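Local structure of single-stranded-DNA-specific exonuclease RecJ (Thermus thermophilus, 2ZXR) at residues L15-W18 with R19-M22; R625-A628 with L629-R633; E648-L651 with A652-E655. The protein degrades single-stranded DNA exonucleolytically in the 5' to 3' direction, requires a divalent cation such as magnesium or manganese, and works as a monomer. All coordinates share one frame; numbering follows the deposited sequence.

Contact 1: residues L15-W18 with R19-M22; sequences LAQW and REVM
Leu15 meets Arg19 one turn on, at the start of helix 15-25. Its carbonyl O accepts the N-H of Arg19 in a nearly straight bond (2.8 Å from Leu15 O to Arg19 N, 167° at the hydrogen), while its CD1 sits over one face of the Arg19 guanidinium, toward the rim. The arginine chain runs extended from CG to NE, and its NE forms a salt bridge with Glu623, consistent with the planar end being held beside the leucine. Ala16 O takes Glu20 N at 3.1 Å, a more bent bond at 147°. Gln17 O receives the N-H of Val21, and Val21 CG2 rests 3.4 Å from Gln17 O. Trp18 closes the turn: its O accepts Met22 N, and the bend of the methionine at chi3 (-82°) turns the terminal CE toward the indole. This is an oblique Met-aromatic contact, with Met22 SD 5.3 Å from the centroid of the Trp18 five-membered ring; Met22 CE lies 4.3 Å from Trp18 CD1. The indole NE1 is satisfied by Pro29 O. Trp18 and Met22 both touch Ala32 of helix 29-37 and Leu626 of helix 624-639.

Contact 2: residues R625-A628 with L629-R633; sequences RLKA and LVHRR
About two and a half turns of helix 624-639, in the C-terminal domain of RecJ, carry this contact, with four i to i+4 backbone bonds from Leu629 N to Arg625 O through Arg632 N to Ala628 O. The most intimate side-chain meeting is between Lys627 and His631. Bends at chi2 and chi3 (-130° and -87°) bring the aliphatic part of the lysine across the outer end of the imidazole, where Lys627 CD is 3.4 Å from His631 CE1. The same histidine has Lys627 O over one face, toward the rim, 3.3 Å above its plane, and gives its backbone N-H to that oxygen at 2.9 Å; the ring itself makes no bond to it. Lys627 NZ stays 4.7 Å from His631 NE2, not in contact. On the apolar side, Leu626 CD2 touches Val630 CG2 at 4.3 Å. Arg632 folds back and lays one face of its guanidinium toward Leu629 CA. A water bridges this group to the segment's first residue: it donates to Arg625 O at 2.8 Å and accepts a weak bond from Arg632 NH2. The end of Arg625 leads away from this contact, to a salt bridge with Glu446. Leu626 and Leu629 press against Trp18 of helix 15-25, Leu629 also reaches Leu33 of helix 29-37, and Val630 faces Ala652 and Tyr653 of helix 643-655.

Contact 3: residues E648-L651 with A652-E655; sequences EALL and AYWE
Leu650 and Trp654, one turn apart on helix 643-655, form the main side-chain packing here. The branched end of the leucine is the bump and the benzo part of the indole the flat surface that receives it. With CG anti to the backbone N (chi1 -180°), Leu650 holds its branch point level with its own CA, and CD1 alone reaches forward to rest over the six-membered ring of Trp654, 3.7 Å from its centroid and 12° off the ring normal, a CH-pi contact. CG of Leu650 lies 3.6 Å from CZ2 of Trp654, and CD2 also approaches CZ2, so three carbons of the leucine bear on this ring. The tryptophan turns the other way at its first torsion (chi1 -55°, CG beside the backbone N), which lays its ring back across the preceding turn; Leu650 O then lies over a face near the pyrrole part, 3.5 Å from Trp654 CG. Leu651 fills in at the pyrrole end, its CD2 3.9 Å from CD1 of Trp654. Leu650 CD1 is also 3.9 Å from Tyr653 CD2, in an oblique approach, so the one methyl touches both aromatic side chains, from directions roughly at right angles. Pro592 and Pro595 also touch Trp654, and Leu651 reaches Ile537 and Phe540. Backbone bonds continue beneath this packing, Leu650 O accepting Trp654 N at 2.9 Å. The charged ends turn to other partners, Glu648 OE2 to Leu12 N and Glu655 OE2 to Arg658. The chemistry is therefore apolar and dispersive at its centre, probably at some polar cost, since Trp654 NE1 is buried with no partner in the model.

How the contacts relate
The three contacts lie on three mutually packed helices and bring the N-terminal part of the chain against its C-terminal end. Contact 2 touches both others. Its centre is about 14 Å from that of contact 1, which it meets through Met22 CE on Leu626 CG (3.6 Å) and Trp18 CH2 on Leu629 CD2 (3.7 Å). It is about 10 Å, centre to centre, from contact 3, where Val630 CG1 lies 3.6 Å from Ala649 O and His631 NE2 packs near Tyr653 CE1. Contacts 1 and 3 also meet directly, at Leu15 CD1 and Glu655 CB (3.3 Å). All three are structural packing away from the magnesium site.

Contact 1: residues L15-W18 with R19-M22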
# COMPACT_ATOMS: atom_id res chain seq x y z
N LEU A 15 -8.34 19.03 14.65
CA LEU A 15 -7.42 19.09 15.77
C LEU A 15 -7.76 18.29 17.03
O LEU A 15 -6.88 17.61 17.57
CB LEU A 15 -7.16 20.54 16.15
CG LEU A 15 -6.24 21.31 15.21
CD1 LEU A 15 -5.25 22.09 16.08
CD2 LEU A 15 -5.50 20.39 14.27
N ALA A 16 -8.99 18.36 17.50
CA ALA A 16 -9.34 17.60 18.70
C ALA A 16 -9.15 16.10 18.49
O ALA A 16 -8.76 15.40 19.42
CB ALA A 16 -10.77 17.90 19.15
N GLN A 17 -9.43 15.59 17.29
CA GLN A 17 -9.22 14.16 17.03
C GLN A 17 -7.73 13.88 16.83
O GLN A 17 -7.22 12.84 17.24
CB GLN A 17 -10.00 13.69 15.80
CG GLN A 17 -11.49 14.01 15.80
CD GLN A 17 -12.20 13.40 14.59
OE1 GLN A 17 -13.20 13.92 14.10
NE2 GLN A 17 -11.68 12.27 14.11
N TRP A 18 -7.01 14.81 16.20
CA TRP A 18 -5.58 14.62 15.97
C TRP A 18 -4.93 14.45 17.34
O TRP A 18 -4.10 13.55 17.57
CB TRP A 18 -5.01 15.85 15.28
CG TRP A 18 -3.74 15.69 14.49
CD1 TRP A 18 -2.78 14.71 14.62
CD2 TRP A 18 -3.24 16.60 13.50
NE1 TRP A 18 -1.72 14.97 13.77
CE2 TRP A 18 -1.98 16.12 13.08
CE3 TRP A 18 -3.74 17.78 12.93
CZ2 TRP A 18 -1.22 16.78 12.12
CZ3 TRP A 18 -2.98 18.44 11.98
CH2 TRP A 18 -1.73 17.94 11.58
N ARG A 19 -5.32 15.33 18.25
CA ARG A 19 -4.82 15.32 19.61
C ARG A 19 -5.18 14.04 20.36
O ARG A 19 -4.35 13.50 21.09
CB ARG A 19 -5.35 16.55 20.37
CG ARG A 19 -4.49 17.79 20.14
CD ARG A 19 -5.29 19.08 20.30
NE ARG A 19 -4.42 20.24 20.43
CZ ARG A 19 -4.85 21.50 20.40
NH1 ARG A 19 -6.15 21.75 20.24
NH2 ARG A 19 -3.99 22.51 20.56
N GLU A 20 -6.41 13.56 20.17
CA GLU A 20 -6.87 12.34 20.82
C GLU A 20 -6.00 11.16 20.39
O GLU A 20 -5.61 10.33 21.23
CB GLU A 20 -8.33 12.06 20.47
CG GLU A 20 -9.28 13.08 21.11
CD GLU A 20 -10.72 12.98 20.62
OE1 GLU A 20 -11.58 13.67 21.21
OE2 GLU A 20 -10.99 12.23 19.64
N VAL A 21 -5.68 11.09 19.11
CA VAL A 21 -4.85 10.00 18.60
C VAL A 21 -3.44 10.09 19.16
O VAL A 21 -2.88 9.09 19.62
CB VAL A 21 -4.83 9.99 17.06
CG1 VAL A 21 -3.85 8.95 16.55
CG2 VAL A 21 -6.25 9.67 16.53
N MET A 22 -2.87 11.30 19.16
CA MET A 22 -1.54 11.48 19.69
C MET A 22 -1.44 11.04 21.15
O MET A 22 -0.43 10.48 21.59
CB MET A 22 -1.12 12.94 19.60
CG MET A 22 -0.74 13.42 18.22
SD MET A 22 0.04 15.03 18.35
CE MET A 22 -1.37 16.03 18.44

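Contact 2: residues R625-A628 with L629-R633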
# COMPACT_ATOMS: atom_id res chain seq x y z
N ARG A 625 5.32 19.95 18.82
CA ARG A 625 5.60 19.36 17.52
C ARG A 625 4.38 19.50 16.61
O ARG A 625 4.52 19.55 15.39
CB ARG A 625 5.99 17.89 17.67
CG ARG A 625 7.39 17.68 18.28
CD ARG A 625 7.98 16.37 17.77
NE ARG A 625 7.39 15.20 18.40
CZ ARG A 625 7.31 13.99 17.84
NH1 ARG A 625 7.75 13.78 16.61
NH2 ARG A 625 6.78 12.98 18.51
N LEU A 626 3.19 19.54 17.20
CA LEU A 626 1.97 19.71 16.41
C LEU A 626 2.07 21.13 15.82
O LEU A 626 1.82 21.35 14.63
CB LEU A 626 0.72 19.59 17.29
CG LEU A 626 -0.59 19.04 16.71
CD1 LEU A 626 -1.74 19.53 17.57
CD2 LEU A 626 -0.82 19.48 15.30
N LYS A 627 2.46 22.08 16.66
CA LYS A 627 2.57 23.47 16.21
C LYS A 627 3.58 23.58 15.10
O LYS A 627 3.35 24.22 14.07
CB LYS A 627 3.00 24.37 17.37
CG LYS A 627 2.06 25.53 17.60
CD LYS A 627 2.82 26.85 17.70
CE LYS A 627 3.30 27.15 19.11
NZ LYS A 627 3.84 28.55 19.20
N ALA A 628 4.72 22.94 15.33
CA ALA A 628 5.80 22.94 14.36
C ALA A 628 5.35 22.38 13.03
O ALA A 628 5.74 22.88 11.98
CB ALA A 628 6.99 22.12 14.90
N LEU A 629 4.54 21.32 13.05
CA LEU A 629 4.06 20.76 11.78
C LEU A 629 3.20 21.80 11.03
O LEU A 629 3.35 22.00 9.82
CB LEU A 629 3.24 19.49 12.03
CG LEU A 629 2.69 18.74 10.81
CD1 LEU A 629 2.44 17.26 11.20
CD2 LEU A 629 1.40 19.39 10.31
N VAL A 630 2.29 22.44 11.75
CA VAL A 630 1.42 23.46 11.16
C VAL A 630 2.24 24.62 10.58
O VAL A 630 1.97 25.08 9.46
CB VAL A 630 0.39 23.97 12.20
CG1 VAL A 630 -0.48 25.07 11.59
CG2 VAL A 630 -0.48 22.81 12.67
N HIS A 631 3.26 25.05 11.32
CA HIS A 631 4.15 26.13 10.85
C HIS A 631 4.86 25.77 9.56
O HIS A 631 4.86 26.55 8.60
CB HIS A 631 5.17 26.48 11.93
CG HIS A 631 4.57 27.21 13.10
ND1 HIS A 631 5.30 27.60 14.20
CD2 HIS A 631 3.31 27.65 13.31
CE1 HIS A 631 4.51 28.25 15.05
NE2 HIS A 631 3.30 28.30 14.53
N ARG A 632 5.47 24.59 9.51
CA ARG A 632 6.17 24.15 8.32
C ARG A 632 5.18 24.06 7.14
O ARG A 632 5.52 24.38 5.99
CB ARG A 632 6.82 22.78 8.60
CG ARG A 632 7.33 22.01 7.40
CD ARG A 632 7.13 20.50 7.67
NE ARG A 632 7.46 20.21 9.05
CZ ARG A 632 7.03 19.18 9.76
NH1 ARG A 632 6.22 18.28 9.22
NH2 ARG A 632 7.35 19.10 11.04
N ARG A 633 3.96 23.61 7.42
CA ARG A 633 2.93 23.54 6.37
C ARG A 633 2.62 24.95 5.86
O ARG A 633 2.59 25.18 4.65
CB ARG A 633 1.61 22.96 6.89
CG ARG A 633 1.37 21.52 6.53
CD ARG A 633 1.38 21.29 5.04
NE ARG A 633 0.16 20.62 4.65
CZ ARG A 633 -0.19 19.40 5.04
NH1 ARG A 633 0.59 18.69 5.84
NH2 ARG A 633 -1.33 18.89 4.61
O HOH W 1 6.45 18.43 13.64

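Contact 3: residues E648-L651 with A652-E655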
# COMPACT_ATOMS: atom_id res chain seq x y z
N GLU A 648 -5.95 25.57 4.39
CA GLU A 648 -6.19 24.48 5.31
C GLU A 648 -5.29 24.62 6.52
O GLU A 648 -5.73 24.47 7.68
CB GLU A 648 -5.92 23.13 4.63
CG GLU A 648 -6.04 21.97 5.58
CD GLU A 648 -5.74 20.64 4.91
OE1 GLU A 648 -4.72 20.55 4.17
OE2 GLU A 648 -6.52 19.70 5.13
N ALA A 649 -4.03 24.92 6.24
CA ALA A 649 -3.02 25.07 7.27
C ALA A 649 -3.36 26.23 8.20
O ALA A 649 -3.05 26.19 9.40
CB ALA A 649 -1.67 25.31 6.62
N LEU A 650 -3.96 27.27 7.64
CA LEU A 650 -4.32 28.44 8.43
C LEU A 650 -5.40 28.05 9.43
O LEU A 650 -5.35 28.46 10.58
CB LEU A 650 -4.77 29.59 7.52
CG LEU A 650 -5.17 30.89 8.24
CD1 LEU A 650 -4.12 31.29 9.27
CD2 LEU A 650 -5.36 31.99 7.22
N LEU A 651 -6.37 27.25 8.99
CA LEU A 651 -7.42 26.81 9.91
C LEU A 651 -6.80 26.02 11.08
O LEU A 651 -7.17 26.21 12.24
CB LEU A 651 -8.43 25.92 9.20
CG LEU A 651 -9.20 26.56 8.04
CD1 LEU A 651 -10.28 25.58 7.58
CD2 LEU A 651 -9.84 27.88 8.49
N ALA A 652 -5.84 25.15 10.79
CA ALA A 652 -5.22 24.38 11.87
C ALA A 652 -4.46 25.35 12.76
O ALA A 652 -4.41 25.19 13.99
CB ALA A 652 -4.26 23.30 11.29
N TYR A 653 -3.86 26.36 12.13
CA TYR A 653 -3.10 27.38 12.84
C TYR A 653 -3.97 28.12 13.87
O TYR A 653 -3.53 28.33 15.00
CB TYR A 653 -2.50 28.39 11.86
CG TYR A 653 -1.74 29.52 12.52
CD1 TYR A 653 -0.47 29.32 13.05
CD2 TYR A 653 -2.31 30.79 12.65
CE1 TYR A 653 0.22 30.35 13.68
CE2 TYR A 653 -1.61 31.84 13.28
CZ TYR A 653 -0.35 31.60 13.80
OH TYR A 653 0.33 32.61 14.45
N TRP A 654 -5.19 28.51 13.49
CA TRP A 654 -6.08 29.20 14.44
C TRP A 654 -6.30 28.24 15.62
O TRP A 654 -6.24 28.62 16.78
CB TRP A 654 -7.48 29.47 13.89
CG TRP A 654 -7.66 30.22 12.60
CD1 TRP A 654 -8.54 29.89 11.58
CD2 TRP A 654 -7.05 31.44 12.21
NE1 TRP A 654 -8.51 30.84 10.60
CE2 TRP A 654 -7.61 31.81 10.95
CE3 TRP A 654 -6.10 32.27 12.79
CZ2 TRP A 654 -7.24 32.96 10.27
CZ3 TRP A 654 -5.74 33.40 12.13
CH2 TRP A 654 -6.30 33.74 10.87
N GLU A 655 -6.60 26.98 15.29
CA GLU A 655 -6.86 25.99 16.32
C GLU A 655 -5.69 25.74 17.28
O GLU A 655 -5.87 25.82 18.50
CB GLU A 655 -7.30 24.67 15.69
CG GLU A 655 -8.80 24.50 15.72
CD GLU A 655 -9.40 24.94 17.07
OE1 GLU A 655 -9.12 24.30 18.11
OE2 GLU A 655 -10.13 25.96 17.08